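Local coordinates for nucleoporin nup120 (Schizosaccharomyces pombe, PDB 4GQ2), which serves as a structural component of the nuclear pore complex, whose nucleoporins can also dock transiently associated nuclear transport factors, at residues V137-R142 and D158-R164; T127-A131 and A178-I184; T814-K819 and Q876-L880. All blocks are in the same frame, centred on the assembly; numbering follows the deposited sequence.

Interaction 1. Residues V137-R142 and D158-R164; sequences VLYYIR and DWCLCYR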
loop_
_atom_site.group_PDB
_atom_site.type_symbol
_atom_site.label_atom_id
_atom_site.label_comp_id
_atom_site.label_asym_id
_atom_site.label_seq_id
_atom_site.Cartn_x
_atom_site.Cartn_y
_atom_site.Cartn_z
ATOM N N VAL A 137 -44.265 3.640 -7.305
ATOM C CA VAL A 137 -44.278 2.238 -7.728
ATOM C C VAL A 137 -43.619 1.369 -6.647
ATOM O O VAL A 137 -42.565 1.719 -6.128
ATOM C CB VAL A 137 -43.557 2.047 -9.080
ATOM C CG1 VAL A 137 -43.626 0.598 -9.527
ATOM C CG2 VAL A 137 -44.168 2.943 -10.150
ATOM N N LEU A 138 -44.256 0.253 -6.296
ATOM C CA LEU A 138 -43.680 -0.707 -5.355
ATOM C C LEU A 138 -42.972 -1.826 -6.113
ATOM O O LEU A 138 -43.565 -2.494 -6.965
ATOM C CB LEU A 138 -44.757 -1.292 -4.432
ATOM C CG LEU A 138 -44.401 -2.562 -3.641
ATOM C CD1 LEU A 138 -43.410 -2.293 -2.513
ATOM C CD2 LEU A 138 -45.655 -3.215 -3.083
ATOM N N TYR A 139 -41.698 -2.031 -5.794
ATOM C CA TYR A 139 -40.914 -3.048 -6.464
ATOM C C TYR A 139 -40.593 -4.188 -5.531
ATOM O O TYR A 139 -40.247 -3.971 -4.373
ATOM C CB TYR A 139 -39.636 -2.459 -7.026
ATOM C CG TYR A 139 -39.848 -1.413 -8.093
ATOM C CD1 TYR A 139 -39.995 -1.776 -9.435
ATOM C CD2 TYR A 139 -39.880 -0.056 -7.766
ATOM C CE1 TYR A 139 -40.177 -0.814 -10.422
ATOM C CE2 TYR A 139 -40.053 0.912 -8.748
ATOM C CZ TYR A 139 -40.201 0.531 -10.071
ATOM O OH TYR A 139 -40.376 1.496 -11.042
ATOM N N TYR A 140 -40.717 -5.405 -6.049
ATOM C CA TYR A 140 -40.482 -6.609 -5.268
ATOM C C TYR A 140 -39.319 -7.369 -5.904
ATOM O O TYR A 140 -39.501 -8.090 -6.897
ATOM C CB TYR A 140 -41.761 -7.452 -5.223
ATOM C CG TYR A 140 -41.668 -8.712 -4.396
ATOM C CD1 TYR A 140 -41.880 -8.688 -3.021
ATOM C CD2 TYR A 140 -41.387 -9.933 -4.992
ATOM C CE1 TYR A 140 -41.810 -9.846 -2.263
ATOM C CE2 TYR A 140 -41.309 -11.097 -4.244
ATOM C CZ TYR A 140 -41.520 -11.052 -2.887
ATOM O OH TYR A 140 -41.435 -12.225 -2.165
ATOM N N ILE A 141 -38.130 -7.185 -5.328
ATOM C CA ILE A 141 -36.880 -7.677 -5.916
ATOM C C ILE A 141 -36.330 -8.899 -5.188
ATOM O O ILE A 141 -36.077 -8.855 -3.980
ATOM C CB ILE A 141 -35.800 -6.571 -5.964
ATOM C CG1 ILE A 141 -36.275 -5.384 -6.805
ATOM C CG2 ILE A 141 -34.493 -7.112 -6.536
ATOM C CD1 ILE A 141 -35.537 -4.093 -6.506
ATOM N N ARG A 142 -36.155 -9.988 -5.933
ATOM C CA ARG A 142 -35.562 -11.213 -5.395
ATOM C C ARG A 142 -34.056 -11.247 -5.651
ATOM O O ARG A 142 -33.612 -11.147 -6.792
ATOM C CB ARG A 142 -36.211 -12.454 -6.005
ATOM C CG ARG A 142 -37.501 -12.911 -5.342
ATOM C CD ARG A 142 -37.780 -14.357 -5.732
ATOM N NE ARG A 142 -39.190 -14.736 -5.650
ATOM C CZ ARG A 142 -40.106 -14.457 -6.575
ATOM N NH1 ARG A 142 -39.786 -13.765 -7.663
ATOM N NH2 ARG A 142 -41.354 -14.863 -6.406
ATOM N N ASP A 158 -38.247 -13.619 -13.235
ATOM C CA ASP A 158 -39.100 -13.121 -12.157
ATOM C C ASP A 158 -38.351 -12.354 -11.053
ATOM O O ASP A 158 -38.874 -12.204 -9.942
ATOM C CB ASP A 158 -39.880 -14.294 -11.541
ATOM C CG ASP A 158 -38.974 -15.449 -11.103
ATOM O OD1 ASP A 158 -37.940 -15.701 -11.765
ATOM O OD2 ASP A 158 -39.304 -16.120 -10.101
ATOM N N TRP A 159 -37.149 -11.857 -11.357
ATOM C CA TRP A 159 -36.302 -11.219 -10.335
ATOM C C TRP A 159 -36.887 -9.937 -9.819
ATOM O O TRP A 159 -36.748 -9.626 -8.637
ATOM C CB TRP A 159 -34.876 -11.002 -10.834
ATOM C CG TRP A 159 -34.695 -9.834 -11.776
ATOM C CD1 TRP A 159 -34.741 -9.849 -13.167
ATOM C CD2 TRP A 159 -34.414 -8.434 -11.422
ATOM N NE1 TRP A 159 -34.516 -8.597 -13.681
ATOM C CE2 TRP A 159 -34.315 -7.702 -12.692
ATOM C CE3 TRP A 159 -34.240 -7.740 -10.225
ATOM C CZ2 TRP A 159 -34.057 -6.340 -12.737
ATOM C CZ3 TRP A 159 -33.982 -6.364 -10.286
ATOM C CH2 TRP A 159 -33.895 -5.684 -11.512
ATOM N N CYS A 160 -37.546 -9.190 -10.704
ATOM C CA CYS A 160 -38.252 -7.976 -10.325
ATOM C C CYS A 160 -39.726 -7.975 -10.732
ATOM O O CYS A 160 -40.052 -8.075 -11.909
ATOM C CB CYS A 160 -37.567 -6.746 -10.901
ATOM S SG CYS A 160 -38.206 -5.225 -10.178
ATOM N N LEU A 161 -40.598 -7.853 -9.734
ATOM C CA LEU A 161 -42.037 -7.692 -9.927
ATOM C C LEU A 161 -42.426 -6.258 -9.568
ATOM O O LEU A 161 -41.968 -5.720 -8.553
ATOM C CB LEU A 161 -42.798 -8.681 -9.034
ATOM C CG LEU A 161 -43.169 -10.095 -9.518
ATOM C CD1 LEU A 161 -42.139 -10.724 -10.445
ATOM C CD2 LEU A 161 -43.444 -11.013 -8.333
ATOM N N CYS A 162 -43.264 -5.645 -10.400
ATOM C CA CYS A 162 -43.716 -4.270 -10.171
ATOM C C CYS A 162 -45.188 -4.192 -9.804
ATOM O O CYS A 162 -46.038 -4.816 -10.446
ATOM C CB CYS A 162 -43.460 -3.405 -11.403
ATOM S SG CYS A 162 -41.796 -3.610 -12.043
ATOM N N TYR A 163 -45.478 -3.401 -8.777
ATOM C CA TYR A 163 -46.835 -3.230 -8.289
ATOM C C TYR A 163 -47.188 -1.758 -8.187
ATOM O O TYR A 163 -46.351 -0.940 -7.805
ATOM C CB TYR A 163 -46.984 -3.880 -6.920
ATOM C CG TYR A 163 -46.764 -5.372 -6.915
ATOM C CD1 TYR A 163 -47.805 -6.251 -7.224
ATOM C CD2 TYR A 163 -45.520 -5.910 -6.585
ATOM C CE1 TYR A 163 -47.611 -7.628 -7.209
ATOM C CE2 TYR A 163 -45.313 -7.283 -6.575
ATOM C CZ TYR A 163 -46.361 -8.137 -6.885
ATOM O OH TYR A 163 -46.161 -9.498 -6.872
ATOM N N ARG A 164 -48.433 -1.432 -8.532
ATOM C CA ARG A 164 -48.967 -0.085 -8.355
ATOM C C ARG A 164 -50.179 -0.126 -7.423
ATOM O O ARG A 164 -51.317 -0.194 -7.891
ATOM C CB ARG A 164 -49.344 0.532 -9.702
ATOM C CG ARG A 164 -48.163 1.017 -10.523
ATOM C CD ARG A 164 -48.637 1.606 -11.838
ATOM N NE ARG A 164 -47.541 2.209 -12.590
ATOM C CZ ARG A 164 -47.653 2.708 -13.818
ATOM N NH1 ARG A 164 -48.818 2.687 -14.455
ATOM N NH2 ARG A 164 -46.593 3.232 -14.411
#

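Interaction 2. Residues T127-A131 and A178-I184; sequences TIIYA and AISTSEI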
loop_
_atom_site.group_PDB
_atom_site.type_symbol
_atom_site.label_atom_id
_atom_site.label_comp_id
_atom_site.label_asym_id
_atom_site.label_seq_id
_atom_site.Cartn_x
_atom_site.Cartn_y
_atom_site.Cartn_z
ATOM N N THR A 127 -33.247 -13.745 -0.475
ATOM C CA THR A 127 -33.512 -12.467 0.175
ATOM C C THR A 127 -34.356 -11.583 -0.742
ATOM O O THR A 127 -34.138 -11.537 -1.954
ATOM C CB THR A 127 -32.201 -11.741 0.564
ATOM O OG1 THR A 127 -31.390 -12.604 1.371
ATOM C CG2 THR A 127 -32.485 -10.474 1.358
ATOM N N ILE A 128 -35.312 -10.882 -0.139
ATOM C CA ILE A 128 -36.264 -10.031 -0.846
ATOM C C ILE A 128 -36.032 -8.561 -0.495
ATOM O O ILE A 128 -35.768 -8.230 0.661
ATOM C CB ILE A 128 -37.716 -10.461 -0.500
ATOM C CG1 ILE A 128 -38.209 -11.532 -1.478
ATOM C CG2 ILE A 128 -38.683 -9.288 -0.499
ATOM C CD1 ILE A 128 -37.772 -12.944 -1.144
ATOM N N ILE A 129 -36.111 -7.686 -1.498
ATOM C CA ILE A 129 -36.151 -6.247 -1.243
ATOM C C ILE A 129 -37.466 -5.623 -1.722
ATOM O O ILE A 129 -37.856 -5.781 -2.883
ATOM C CB ILE A 129 -34.988 -5.490 -1.913
ATOM C CG1 ILE A 129 -33.650 -6.131 -1.563
ATOM C CG2 ILE A 129 -34.993 -4.019 -1.493
ATOM C CD1 ILE A 129 -32.546 -5.748 -2.523
ATOM N N TYR A 130 -38.135 -4.921 -0.809
ATOM C CA TYR A 130 -39.232 -4.024 -1.147
ATOM C C TYR A 130 -38.671 -2.618 -1.316
ATOM O O TYR A 130 -37.976 -2.115 -0.431
ATOM C CB TYR A 130 -40.271 -3.986 -0.027
ATOM C CG TYR A 130 -40.936 -5.300 0.305
ATOM C CD1 TYR A 130 -42.045 -5.749 -0.417
ATOM C CD2 TYR A 130 -40.478 -6.080 1.365
ATOM C CE1 TYR A 130 -42.663 -6.953 -0.104
ATOM C CE2 TYR A 130 -41.086 -7.286 1.684
ATOM C CZ TYR A 130 -42.176 -7.716 0.951
ATOM O OH TYR A 130 -42.780 -8.909 1.277
ATOM N N ALA A 131 -38.982 -1.984 -2.445
ATOM C CA ALA A 131 -38.561 -0.612 -2.715
ATOM C C ALA A 131 -39.694 0.223 -3.300
ATOM O O ALA A 131 -40.412 -0.227 -4.196
ATOM C CB ALA A 131 -37.360 -0.598 -3.646
ATOM N N ALA A 178 -41.550 -4.398 6.411
ATOM C CA ALA A 178 -41.741 -5.745 5.889
ATOM C C ALA A 178 -42.293 -6.649 6.987
ATOM O O ALA A 178 -41.784 -6.663 8.108
ATOM C CB ALA A 178 -40.420 -6.294 5.367
ATOM N N ILE A 179 -43.347 -7.388 6.666
ATOM C CA ILE A 179 -43.947 -8.323 7.618
ATOM C C ILE A 179 -43.430 -9.729 7.328
ATOM O O ILE A 179 -43.240 -10.535 8.240
ATOM C CB ILE A 179 -45.495 -8.277 7.550
ATOM C CG1 ILE A 179 -46.023 -6.896 7.970
ATOM C CG2 ILE A 179 -46.132 -9.393 8.372
ATOM C CD1 ILE A 179 -45.428 -6.342 9.251
ATOM N N SER A 180 -43.187 -9.988 6.044
ATOM C CA SER A 180 -42.782 -11.292 5.546
ATOM C C SER A 180 -42.317 -11.155 4.100
ATOM O O SER A 180 -42.220 -10.044 3.567
ATOM C CB SER A 180 -43.963 -12.265 5.605
ATOM O OG SER A 180 -44.969 -11.889 4.677
ATOM N N THR A 181 -42.056 -12.292 3.464
ATOM C CA THR A 181 -41.654 -12.325 2.061
ATOM C C THR A 181 -42.802 -12.032 1.102
ATOM O O THR A 181 -42.600 -11.978 -0.107
ATOM C CB THR A 181 -40.997 -13.670 1.676
ATOM O OG1 THR A 181 -41.662 -14.749 2.348
ATOM C CG2 THR A 181 -39.527 -13.664 2.057
ATOM N N SER A 182 -44.002 -11.832 1.635
ATOM C CA SER A 182 -45.154 -11.535 0.791
ATOM C C SER A 182 -46.024 -10.412 1.351
ATOM O O SER A 182 -46.927 -9.921 0.669
ATOM C CB SER A 182 -45.989 -12.797 0.562
ATOM O OG SER A 182 -46.556 -13.257 1.778
ATOM N N GLU A 183 -45.740 -9.999 2.584
ATOM C CA GLU A 183 -46.530 -8.965 3.254
ATOM C C GLU A 183 -45.682 -7.790 3.713
ATOM O O GLU A 183 -44.600 -7.969 4.269
ATOM C CB GLU A 183 -47.293 -9.553 4.448
ATOM C CG GLU A 183 -48.409 -10.524 4.080
ATOM C CD GLU A 183 -48.714 -11.509 5.194
ATOM O OE1 GLU A 183 -47.849 -12.363 5.501
ATOM O OE2 GLU A 183 -49.826 -11.434 5.759
ATOM N N ILE A 184 -46.193 -6.589 3.475
ATOM C CA ILE A 184 -45.557 -5.358 3.935
ATOM C C ILE A 184 -46.608 -4.326 4.364
ATOM O O ILE A 184 -47.693 -4.252 3.789
ATOM C CB ILE A 184 -44.610 -4.765 2.856
ATOM C CG1 ILE A 184 -43.919 -3.500 3.373
ATOM C CG2 ILE A 184 -45.357 -4.478 1.555
ATOM C CD1 ILE A 184 -42.511 -3.318 2.867
#

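Interaction 3. Residues T814-K819 and Q876-L880; sequences TELVEK and QFAVL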
loop_
_atom_site.group_PDB
_atom_site.type_symbol
_atom_site.label_atom_id
_atom_site.label_comp_id
_atom_site.label_asym_id
_atom_site.label_seq_id
_atom_site.Cartn_x
_atom_site.Cartn_y
_atom_site.Cartn_z
ATOM N N THR A 814 10.047 -13.770 6.458
ATOM C CA THR A 814 10.217 -14.954 5.633
ATOM C C THR A 814 8.874 -15.627 5.380
ATOM O O THR A 814 8.549 -15.956 4.238
ATOM C CB THR A 814 11.212 -15.942 6.249
ATOM O OG1 THR A 814 12.455 -15.271 6.504
ATOM C CG2 THR A 814 11.452 -17.092 5.303
ATOM N N GLU A 815 8.094 -15.796 6.445
ATOM C CA GLU A 815 6.774 -16.415 6.365
ATOM C C GLU A 815 5.853 -15.674 5.401
ATOM O O GLU A 815 5.268 -16.282 4.510
ATOM C CB GLU A 815 6.125 -16.483 7.748
ATOM C CG GLU A 815 6.775 -17.480 8.704
ATOM C CD GLU A 815 6.081 -17.548 10.058
ATOM O OE1 GLU A 815 5.025 -16.897 10.239
ATOM O OE2 GLU A 815 6.593 -18.257 10.949
ATOM N N LEU A 816 5.730 -14.360 5.578
ATOM C CA LEU A 816 4.819 -13.590 4.744
ATOM C C LEU A 816 5.275 -13.582 3.287
ATOM O O LEU A 816 4.480 -13.892 2.390
ATOM C CB LEU A 816 4.613 -12.165 5.286
ATOM C CG LEU A 816 3.772 -11.230 4.409
ATOM C CD1 LEU A 816 2.402 -11.835 4.122
ATOM C CD2 LEU A 816 3.636 -9.854 5.055
ATOM N N VAL A 817 6.550 -13.257 3.063
ATOM C CA VAL A 817 7.117 -13.211 1.706
ATOM C C VAL A 817 7.042 -14.573 1.005
ATOM O O VAL A 817 6.730 -14.647 -0.199
ATOM C CB VAL A 817 8.570 -12.678 1.701
ATOM C CG1 VAL A 817 9.175 -12.749 0.309
ATOM C CG2 VAL A 817 8.614 -11.246 2.210
ATOM N N GLU A 818 7.292 -15.640 1.764
ATOM C CA GLU A 818 7.247 -17.000 1.222
ATOM C C GLU A 818 5.852 -17.313 0.681
ATOM O O GLU A 818 5.721 -17.877 -0.405
ATOM C CB GLU A 818 7.689 -18.032 2.271
ATOM C CG GLU A 818 8.071 -19.398 1.710
ATOM C CD GLU A 818 6.958 -20.431 1.796
ATOM O OE1 GLU A 818 5.902 -20.146 2.399
ATOM O OE2 GLU A 818 7.142 -21.547 1.267
ATOM N N LYS A 819 4.819 -16.911 1.420
ATOM C CA LYS A 819 3.434 -17.107 0.978
ATOM C C LYS A 819 3.099 -16.278 -0.253
ATOM O O LYS A 819 2.419 -16.753 -1.173
ATOM C CB LYS A 819 2.449 -16.801 2.099
ATOM C CG LYS A 819 2.337 -17.890 3.152
ATOM C CD LYS A 819 1.726 -19.160 2.574
ATOM C CE LYS A 819 1.450 -20.192 3.655
ATOM N NZ LYS A 819 2.649 -20.456 4.497
ATOM N N GLN A 876 7.140 -26.461 7.246
ATOM C CA GLN A 876 6.408 -25.187 7.192
ATOM C C GLN A 876 6.403 -24.441 5.849
ATOM O O GLN A 876 5.423 -23.740 5.525
ATOM C CB GLN A 876 6.903 -24.243 8.293
ATOM C CG GLN A 876 5.882 -23.177 8.664
ATOM C CD GLN A 876 6.465 -22.038 9.477
ATOM O OE1 GLN A 876 6.540 -20.903 9.004
ATOM N NE2 GLN A 876 6.868 -22.330 10.708
ATOM N N PHE A 877 7.489 -24.588 5.086
ATOM C CA PHE A 877 7.681 -23.826 3.858
ATOM C C PHE A 877 7.576 -24.698 2.625
ATOM O O PHE A 877 8.458 -25.510 2.349
ATOM C CB PHE A 877 9.034 -23.115 3.862
ATOM C CG PHE A 877 9.267 -22.250 5.067
ATOM C CD1 PHE A 877 8.686 -20.991 5.160
ATOM C CD2 PHE A 877 10.079 -22.690 6.106
ATOM C CE1 PHE A 877 8.903 -20.187 6.272
ATOM C CE2 PHE A 877 10.312 -21.888 7.214
ATOM C CZ PHE A 877 9.724 -20.634 7.295
ATOM N N ALA A 878 6.504 -24.499 1.870
ATOM C CA ALA A 878 6.263 -25.255 0.647
ATOM C C ALA A 878 7.278 -24.976 -0.469
ATOM O O ALA A 878 7.350 -25.747 -1.422
ATOM C CB ALA A 878 4.848 -25.007 0.150
ATOM N N VAL A 879 8.048 -23.887 -0.370
ATOM C CA VAL A 879 9.115 -23.635 -1.359
ATOM C C VAL A 879 10.224 -24.685 -1.261
ATOM O O VAL A 879 11.008 -24.839 -2.183
ATOM C CB VAL A 879 9.754 -22.219 -1.268
ATOM C CG1 VAL A 879 8.825 -21.161 -1.833
ATOM C CG2 VAL A 879 10.183 -21.878 0.155
ATOM N N LEU A 880 10.277 -25.400 -0.138
ATOM C CA LEU A 880 11.306 -26.413 0.102
ATOM C C LEU A 880 10.958 -27.783 -0.485
ATOM O O LEU A 880 11.792 -28.688 -0.466
ATOM C CB LEU A 880 11.604 -26.542 1.600
ATOM C CG LEU A 880 12.108 -25.314 2.366
ATOM C CD1 LEU A 880 12.544 -25.700 3.771
ATOM C CD2 LEU A 880 13.255 -24.638 1.635
HETATM O O HOH W 1 4.277 -22.466 2.841
#

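Interaction 1. Residues V137-R142 and D158-R164
L138 to I141 pair antiparallel with C160 to Y163. They join the third and fourth strands of a four-stranded beta-propeller blade, and 160-163 is an edge strand of that sheet. L138 and Y163 form a hydrogen-bonded pair and satisfy each other both ways: L138 N gives to Y163 O at 2.8 Å, and Y163 N gives to L138 O. Y140 and L161 form the next such pair. Y140 N donates to L161 O, and L161 N returns a longer bond of 3.1 Å to Y140 O. A last bond runs from R142 N to W159 O, 2.8 Å long. Y139 and I141 fall between these bonds, so their backbone amides turn to the other neighbour, strand 126-133, and pair with A131 and I129. The Y140 hydroxyl probably bonds to T181 O, in the turn between strands 173-178 and 183-188, though the contact is unusually short. R142 stretches out from CG to NE toward D158. R142 NH1 lies 2.9 Å from D158 O, which sits at the guanidinium edge. D158 OD2 lies over one guanidinium face, 3.4 Å from R142 NH1, a salt bridge held by charge rather than by a directed N-H. On the face with I141, two cysteine sulfurs approach the Y139 ring obliquely. C160 SG is 4.0 Å from Y139 CD1, and C162 SG comes within 3.6 Å of Y139 CE1.

Interaction 2. Residues T127-A131 and A178-I184
Y130 reaches from its strand into the turn at S180, and its hydroxyl supplies the one hydrogen bond between these segments. Y130 OH donates to S180 O at 2.6 Å. The carbonyl oxygen lies at the ring edge, near its plane, while the hydroxyl stands 27° off the carbonyl plane. CG of Y130 is anti to its carbonyl carbon (chi1 -61°), which lets the ring project from the strand to the turn.

The turn has its own polar bonds. It links strands 173-178 and 183-188, the start of the next propeller blade. S180 OG accepts from S182 N at 3.2 Å, an ST turn. E183 N adds a weak bond to the same oxygen, and S180 OG in turn donates to E183 OE1. E183 O takes two backbone donors, I179 N and S180 N.

The apolar contacts surround the ring. I184 CD1 lies over one face, 4.0 Å from the Y130 centroid, in a CH-pi contact. I128 CG2 covers the opposite face near the rim, so the ring is sandwiched. A178 CB meets Y130 CE2 obliquely at 3.9 Å. Two residues earlier on the strand, I128 CD1 touches T181 CG2 at 3.7 Å, the two side chains crossing at about a right angle. M176 and L198, of the sheet that holds strand 183-188, also touch Y130.

The chemistry is that of a mainly apolar blade-to-blade joint. The buried tyrosine has its hydroxyl proton taken up by a backbone carbonyl, which probably holds the ring's end at the turn.

Interaction 3. Residues T814-K819 and Q876-L880
E818 meets F877 and V879 through a bent side chain. Its CG is anti to the backbone N (chi1 -163°), and a turn at chi2 (-98°) swings the carboxylate to the loop 876-880. This is packing within the alpha-helical HEAT-repeat region, where helix 812-822 lies against the loop that leads into helix 881-889. E818 OE2 accepts from V879 N at 3.0 Å, with the donor nearly in line with the C-O bond. E818 OE1 takes a hydrogen bond from a water at 2.9 Å. That water also donates to Q876 O and accepts from A878 N and K819 NZ. The buried carboxylate is therefore served by both of its oxygens, one directly and one through water. K819, in a long salt bridge with E818 OE1, would probably favour the negative charge.

F877 turns its ring edge to this group. E818 CD lies near the ring plane, 3.8 Å from F877 CD1, with ring and carboxylate planes 77° apart. The V879 side chain points back against that of E818, and V879 CG2 rests 3.6 Å from E818 CG. One turn earlier on the helix, T814 CG2 touches F877 CE1 at 4.1 Å. I841, from helix 840-852, packs on F877 as well. With E818 cut back to an alanine, V879 N would probably lose its acceptor, the water one of its two, and a gap would open beside the F877 ring. Inside the loop, L880 N bonds back to F877 O at 3.1 Å.

Interactions 1 and 2 belong to one region, the beta-propeller, with centres about 10 Å apart. Segment 127-131 lies in the same four-stranded sheet as both segments of interaction 1, while 178-184 belongs to the next sheet. Along the chain, both segments of interaction 1 fall between the two segments of interaction 2. One builds a blade from within, and the other joins that blade to the following one; Y139 and Y140 connect them. Interaction 3 comes later, in the HEAT-repeat region. Its centre lies about 52 Å from that of interaction 1 and about 50 Å from that of interaction 2, and no atoms meet. The scaffold protein thus combines a propeller with a distant helical part.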